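Local coordinates for protein porin (Acinetobacter baumannii AB307-0294, PDB 5DL7) that forms an outer-membrane beta-barrel that binds calcium ions and probably lets small molecules pass as a porin, at residues L127-L131 with P132-S136; Q234-N237 with D238-F242; A331-D335 with V336-G340. All blocks are in the same frame, centred on the assembly; numbering follows the deposited sequence.

Contact 1 of 3, residues L127-L131 with P132-S136; sequences LVPQL and PTIFS
A tight two-residue beta hairpin with a type I turn brings Leu-131 and Ile-134 together as an antiparallel hydrogen-bonded pair, with Pro-132 and Thr-133 at the corners of the turn. Leu-131 N donates to Ile-134 O (3.0 Å) and Ile-134 N answers to Leu-131 O (3.0 Å). Further from the turn, Ser-136 N reaches Pro-129 O at 2.8 Å with a nearly straight N-H...O angle of 175°. The paired part of the hairpin is short, and its two faces differ. On one, the ring of Pro-129 meets the stem of Ile-134, whose CG1 stands anti to the backbone N (chi1 -178°) and sends CD1 along to 3.9 Å from Pro-129 CG. On this same face Leu-131 CB lies 4.2 Å from Ile-134 CG2, while Phe-164 and Tyr-146, on neighbouring strands, touch Pro-129. On the other face Gln-130 and Phe-135 form a non-hydrogen-bonded pair. A bend at chi2 folds the glutamine back so that its amide lies over one face of the phenyl ring near the rim, the two planes 29° apart and Gln-130 CD 4.2 Å from Phe-135 CZ. Leu-131 O lies near that ring's plane at its edge, 4.0 Å from Phe-135 CG. Side-chain hydroxyls tie the hairpin to its surroundings: Thr-133 OG1 bonds Thr-200 OG1, and Ser-136 OG bonds the carbonyl of Gln-144. Apolar packing thus settles one face against the barrel strands, while backbone bonds close the turn and the amide–ring pair stays on the surface, consistent with a loop folded into the barrel.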
# COMPACT_ATOMS: atom_id res chain seq x y z
N LEU A 127 10.97 -6.34 9.43
CA LEU A 127 11.25 -5.47 8.25
C LEU A 127 9.98 -4.85 7.75
O LEU A 127 8.88 -5.46 7.77
CB LEU A 127 11.93 -6.29 7.17
CG LEU A 127 13.18 -6.97 7.62
CD1 LEU A 127 13.62 -8.01 6.52
CD2 LEU A 127 14.30 -5.95 7.81
N VAL A 128 10.09 -3.63 7.11
CA VAL A 128 8.90 -2.99 6.48
C VAL A 128 9.31 -2.68 5.00
O VAL A 128 9.86 -1.64 4.68
CB VAL A 128 8.59 -1.65 7.21
CG1 VAL A 128 7.34 -1.01 6.62
CG2 VAL A 128 8.41 -1.92 8.73
N PRO A 129 9.25 -3.67 4.15
CA PRO A 129 9.69 -3.54 2.71
C PRO A 129 8.84 -2.55 1.99
O PRO A 129 7.66 -2.41 2.31
CB PRO A 129 9.54 -4.94 2.17
CG PRO A 129 9.33 -5.89 3.42
CD PRO A 129 8.74 -5.04 4.46
N GLN A 130 9.47 -1.88 1.03
CA GLN A 130 8.83 -0.85 0.24
C GLN A 130 9.14 -1.01 -1.26
O GLN A 130 9.47 -0.04 -1.94
CB GLN A 130 9.39 0.50 0.68
CG GLN A 130 9.27 0.71 2.20
CD GLN A 130 7.93 1.16 2.43
OE1 GLN A 130 7.03 0.46 2.61
NE2 GLN A 130 7.80 2.43 2.37
N LEU A 131 9.08 -2.21 -1.77
CA LEU A 131 9.37 -2.54 -3.21
C LEU A 131 8.17 -2.92 -3.93
O LEU A 131 7.12 -3.40 -3.37
CB LEU A 131 10.34 -3.72 -3.27
CG LEU A 131 11.69 -3.48 -2.65
CD1 LEU A 131 12.60 -4.66 -2.81
CD2 LEU A 131 12.41 -2.17 -2.99
N PRO A 132 8.18 -2.76 -5.26
CA PRO A 132 6.99 -3.20 -6.00
C PRO A 132 6.64 -4.66 -5.96
O PRO A 132 5.51 -5.06 -6.13
CB PRO A 132 7.32 -2.81 -7.48
CG PRO A 132 8.47 -1.90 -7.34
CD PRO A 132 9.21 -2.07 -6.04
N THR A 133 7.65 -5.53 -5.65
CA THR A 133 7.43 -6.95 -5.45
C THR A 133 7.02 -7.32 -3.99
O THR A 133 6.64 -8.43 -3.80
CB THR A 133 8.73 -7.68 -5.78
OG1 THR A 133 9.81 -7.06 -5.15
CG2 THR A 133 8.88 -7.62 -7.38
N ILE A 134 7.15 -6.37 -3.06
CA ILE A 134 6.88 -6.61 -1.62
C ILE A 134 6.79 -5.23 -0.99
O ILE A 134 7.77 -4.61 -0.64
CB ILE A 134 7.88 -7.59 -0.97
CG1 ILE A 134 7.51 -7.84 0.56
CG2 ILE A 134 9.33 -7.22 -1.17
CD1 ILE A 134 8.24 -8.91 1.24
N PHE A 135 5.55 -4.81 -0.83
CA PHE A 135 5.32 -3.48 -0.29
C PHE A 135 4.39 -3.56 0.91
O PHE A 135 3.23 -3.90 0.84
CB PHE A 135 4.64 -2.61 -1.40
CG PHE A 135 4.75 -1.13 -1.10
CD1 PHE A 135 3.80 -0.55 -0.26
CD2 PHE A 135 5.71 -0.35 -1.57
CE1 PHE A 135 3.81 0.81 0.05
CE2 PHE A 135 5.80 1.03 -1.15
CZ PHE A 135 4.85 1.53 -0.34
N SER A 136 4.98 -3.22 2.07
CA SER A 136 4.17 -3.28 3.31
C SER A 136 2.94 -2.35 3.19
O SER A 136 3.05 -1.16 2.92
CB SER A 136 5.00 -2.73 4.42
OG SER A 136 4.22 -2.25 5.56

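Contact 2 of 3, residues Q234-N237 with D238-F242; sequences QPLN and DQLNF
Leu-236 lies obliquely across both Leu-240 and Phe-242, its CD1 methyl 4.1 Å from Leu-240 CD2 and 3.9 Å from Phe-242 CB. The benzyl group of Phe-242 then leads away from the first arm, with CG anti to the backbone N (chi1 166°), and meets Phe-271 of strand 263-275. Gln-234 runs out extended beside it, its amide plane steep to the ring (76° apart) and its OE1 near the ring edge, where that oxygen accepts from the hydroxyl of Tyr-210. On the face of Pro-235 and Asn-241, Asn-241 OD1 comes to 3.5 Å from Pro-235 CA, and Asn-241 ND2 bonds Asn-274 OD1.

At the bend Asn-237 turns its carboxamide inward, CG lodged between backbone N and carbonyl carbon (chi1 58°). Its OD1 accepts from Gln-239 N in the carbonyl plane (2.6 Å), an Asx turn, and from Leu-240 N out of that plane (2.8 Å). Leu-236 N to Leu-240 O and the paired bonds of Gln-234 with Phe-242 complete this hairpin between two barrel strands. One side-chain oxygen thus serves two backbone N-H groups of the turn, and fixes the amide's rotation.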
# COMPACT_ATOMS: atom_id res chain seq x y z
N GLN A 234 9.76 15.99 -14.78
CA GLN A 234 10.62 16.63 -15.68
C GLN A 234 10.06 18.06 -15.99
O GLN A 234 8.97 18.19 -16.52
CB GLN A 234 10.56 15.86 -17.01
CG GLN A 234 11.45 16.39 -18.13
CD GLN A 234 11.28 15.59 -19.41
OE1 GLN A 234 10.82 14.51 -19.50
NE2 GLN A 234 11.74 16.18 -20.44
N PRO A 235 10.89 19.07 -15.82
CA PRO A 235 10.39 20.45 -16.14
C PRO A 235 10.31 20.58 -17.63
O PRO A 235 11.32 20.35 -18.24
CB PRO A 235 11.47 21.35 -15.59
CG PRO A 235 12.56 20.50 -15.05
CD PRO A 235 12.17 19.07 -15.05
N LEU A 236 9.19 21.01 -18.20
CA LEU A 236 9.06 21.35 -19.63
C LEU A 236 9.40 22.84 -19.90
O LEU A 236 9.69 23.20 -21.04
CB LEU A 236 7.68 21.05 -20.17
CG LEU A 236 7.19 19.60 -20.01
CD1 LEU A 236 5.79 19.36 -20.48
CD2 LEU A 236 8.19 18.66 -20.71
N ASN A 237 9.23 23.69 -18.89
CA ASN A 237 9.70 25.09 -18.86
C ASN A 237 9.72 25.47 -17.36
O ASN A 237 9.55 24.60 -16.50
CB ASN A 237 8.80 26.02 -19.65
CG ASN A 237 7.37 25.99 -19.12
OD1 ASN A 237 7.11 26.10 -17.91
ND2 ASN A 237 6.46 25.88 -19.99
N ASP A 238 9.87 26.74 -17.07
CA ASP A 238 10.02 27.25 -15.69
C ASP A 238 8.82 27.07 -14.85
O ASP A 238 8.93 26.98 -13.67
CB ASP A 238 10.37 28.77 -15.75
CG ASP A 238 11.87 28.99 -15.87
OD1 ASP A 238 12.61 28.04 -15.51
OD2 ASP A 238 12.30 30.10 -16.26
N GLN A 239 7.67 26.89 -15.48
CA GLN A 239 6.46 26.76 -14.73
C GLN A 239 5.69 25.42 -14.90
O GLN A 239 4.85 25.19 -14.11
CB GLN A 239 5.53 27.83 -15.24
CG GLN A 239 6.14 29.18 -15.10
CD GLN A 239 5.23 30.16 -15.64
OE1 GLN A 239 4.61 29.99 -16.68
NE2 GLN A 239 5.14 31.23 -14.96
N LEU A 240 5.99 24.55 -15.88
CA LEU A 240 5.20 23.38 -16.13
C LEU A 240 6.08 22.15 -15.98
O LEU A 240 7.17 22.13 -16.51
CB LEU A 240 4.69 23.54 -17.56
CG LEU A 240 3.82 22.45 -18.12
CD1 LEU A 240 2.55 22.46 -17.26
CD2 LEU A 240 3.47 22.61 -19.61
N ASN A 241 5.61 21.17 -15.17
CA ASN A 241 6.34 19.94 -14.95
C ASN A 241 5.49 18.80 -15.50
O ASN A 241 4.21 18.82 -15.49
CB ASN A 241 6.61 19.71 -13.48
CG ASN A 241 7.38 20.83 -12.84
OD1 ASN A 241 8.40 21.16 -13.37
ND2 ASN A 241 6.77 21.60 -11.96
N PHE A 242 6.18 17.81 -16.10
CA PHE A 242 5.54 16.59 -16.66
C PHE A 242 5.87 15.43 -15.76
O PHE A 242 7.02 15.16 -15.47
CB PHE A 242 6.08 16.33 -18.01
CG PHE A 242 5.75 14.92 -18.52
CD1 PHE A 242 4.46 14.55 -18.69
CD2 PHE A 242 6.75 14.03 -18.78
CE1 PHE A 242 4.10 13.21 -19.08
CE2 PHE A 242 6.43 12.72 -19.21
CZ PHE A 242 5.09 12.32 -19.33

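Contact 3 of 3, residues A331-D335 with V336-G340; sequences ARIGD and VSLNG. With C8E ((hydroxyethyloxy)tri(ethyloxy)octane), chain G.
A type II' beta turn folds Ile-333 onto Val-336, and a guanidinium group reaches back to the turn's own carbonyl. Gly-334 sits at the first corner with a positive phi of 70°, a backbone shape that favours glycine. Arg-332 NH1 donates to Gly-334 O at 2.7 Å; the oxygen lies at the edge of the guanidinium, close to its plane, though the donor stands well above the plane of the carbonyl. The arginine also touches a crystal neighbour, so its pose may owe something to packing.

Backbone bonds between Ile-333 and Val-336 close the turn: Ile-333 N to Val-336 O is 2.9 Å, and Val-336 N to Ile-333 O is 3.1 Å. Beyond them Leu-338 N donates to Ala-331 O at 3.1 Å, and this oxygen also accepts from a water at 2.7 Å. The water in turn accepts from Ser-337 OG. A chi1 of 177° swings Ser-337 OG opposite the backbone N, where it accepts from Asn-339 N at 3.0 Å, an ST turn. Leu-338 turns its side chain back over the first arm, CD1 crossing 3.9 Å from Ile-333 CG1. A detergent molecule, C8E, lies against the same apolar patch, its C19 3.5 Å from Ala-331 CB.

This small hairpin forms a separate two-stranded sheet within the connection between barrel strands 318-327 and 341-353, which pair with each other. Leu-338 rests on Phe-328, Asn-339 on Lys-329 and Pro-377, and Gly-340, at the threshold of strand 341-353, shares backbone bonding with Lys-375.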
# COMPACT_ATOMS: atom_id res chain seq x y z
N ALA A 331 -2.34 29.66 -1.01
CA ALA A 331 -3.72 30.10 -1.06
C ALA A 331 -4.07 30.64 0.35
O ALA A 331 -3.36 30.28 1.34
CB ALA A 331 -4.63 28.99 -1.48
N ARG A 332 -5.19 31.40 0.50
CA ARG A 332 -5.58 31.97 1.80
C ARG A 332 -7.12 32.14 1.73
O ARG A 332 -7.72 32.13 0.60
CB ARG A 332 -4.88 33.19 2.14
CG ARG A 332 -5.21 34.22 1.11
CD ARG A 332 -4.19 35.28 1.38
NE ARG A 332 -4.47 36.36 0.60
CZ ARG A 332 -5.07 37.43 1.07
NH1 ARG A 332 -5.65 37.35 2.28
NH2 ARG A 332 -5.24 38.51 0.26
N ILE A 333 -7.76 32.19 2.87
CA ILE A 333 -9.21 32.65 3.00
C ILE A 333 -9.09 33.81 3.99
O ILE A 333 -8.90 33.54 5.22
CB ILE A 333 -10.12 31.56 3.41
CG1 ILE A 333 -10.24 30.56 2.24
CG2 ILE A 333 -11.50 32.14 3.81
CD1 ILE A 333 -10.99 29.28 2.59
N GLY A 334 -8.95 35.06 3.53
CA GLY A 334 -8.77 36.17 4.39
C GLY A 334 -7.36 36.12 5.05
O GLY A 334 -6.42 35.84 4.38
N ASP A 335 -7.35 36.23 6.39
CA ASP A 335 -6.12 36.08 7.15
C ASP A 335 -5.60 34.68 7.37
O ASP A 335 -4.55 34.62 8.01
CB ASP A 335 -6.23 36.79 8.54
CG ASP A 335 -6.42 38.25 8.40
OD1 ASP A 335 -5.91 38.88 7.39
OD2 ASP A 335 -6.95 38.84 9.43
N VAL A 336 -6.35 33.66 7.02
CA VAL A 336 -6.09 32.27 7.24
C VAL A 336 -5.36 31.72 6.06
O VAL A 336 -5.92 31.58 4.96
CB VAL A 336 -7.41 31.48 7.52
CG1 VAL A 336 -7.11 30.06 7.83
CG2 VAL A 336 -8.22 32.03 8.69
N SER A 337 -4.10 31.34 6.26
CA SER A 337 -3.34 30.60 5.24
C SER A 337 -3.82 29.20 5.10
O SER A 337 -4.15 28.55 6.11
CB SER A 337 -1.83 30.44 5.68
OG SER A 337 -1.23 29.67 4.66
N LEU A 338 -3.97 28.70 3.90
CA LEU A 338 -4.33 27.39 3.63
C LEU A 338 -3.14 26.47 3.39
O LEU A 338 -3.31 25.32 2.96
CB LEU A 338 -5.35 27.24 2.50
CG LEU A 338 -6.67 28.07 2.72
CD1 LEU A 338 -7.53 27.90 1.48
CD2 LEU A 338 -7.45 27.42 3.85
N ASN A 339 -1.96 26.96 3.67
CA ASN A 339 -0.82 26.06 3.52
C ASN A 339 -0.96 24.86 4.49
O ASN A 339 -1.32 24.99 5.68
CB ASN A 339 0.46 26.91 3.78
CG ASN A 339 1.73 26.09 3.59
OD1 ASN A 339 1.78 25.24 2.77
ND2 ASN A 339 2.68 26.27 4.54
N GLY A 340 -0.68 23.70 3.89
CA GLY A 340 -0.84 22.34 4.43
C GLY A 340 -2.13 21.67 4.04
O GLY A 340 -2.26 20.49 4.17
C1 C8E G . -16.83 18.77 -7.48
C2 C8E G . -16.08 19.37 -8.68
C3 C8E G . -14.58 19.01 -9.01
C4 C8E G . -13.52 19.94 -8.39
C5 C8E G . -13.64 21.35 -9.00
C6 C8E G . -12.81 22.47 -8.31
C7 C8E G . -12.96 23.77 -9.11
C8 C8E G . -12.50 24.99 -8.38
O9 C8E G . -13.16 25.05 -7.15
C10 C8E G . -12.56 26.02 -6.32
C11 C8E G . -13.33 25.93 -5.05
O12 C8E G . -12.60 26.66 -4.02
C13 C8E G . -11.55 26.12 -3.19
C14 C8E G . -11.27 27.17 -2.07
O15 C8E G . -10.23 28.02 -2.60
C16 C8E G . -9.72 28.94 -1.63
C17 C8E G . -8.49 29.62 -2.25
O18 C8E G . -7.82 29.18 -3.47
C19 C8E G . -6.91 30.26 -3.85
C20 C8E G . -6.20 30.18 -5.17
O21 C8E G . -5.27 31.28 -5.26
O HOH W 1 -0.75 30.24 1.96

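Overall arrangement
All three contacts are hairpin turns, set in series along the chain and not touching one another. The centre of contact 1 lies about 31 Å from that of contact 2 and about 37 Å from that of contact 3; the latter two are about 26 Å apart. Contacts 1 and 2 reach the same sheet, while contact 3 stands apart. Contact 1 is the buried one, its centre about 9 Å from the centre of the chain, and relies on proline, leucine and isoleucine. Contact 2 lies at the surface and joins two long barrel strands, an asparagine side chain shaping its bend. Contact 3, partly buried, makes its own small sheet in the connection joining two paired barrel strands, marked by a glycine corner, a bridging water and a detergent.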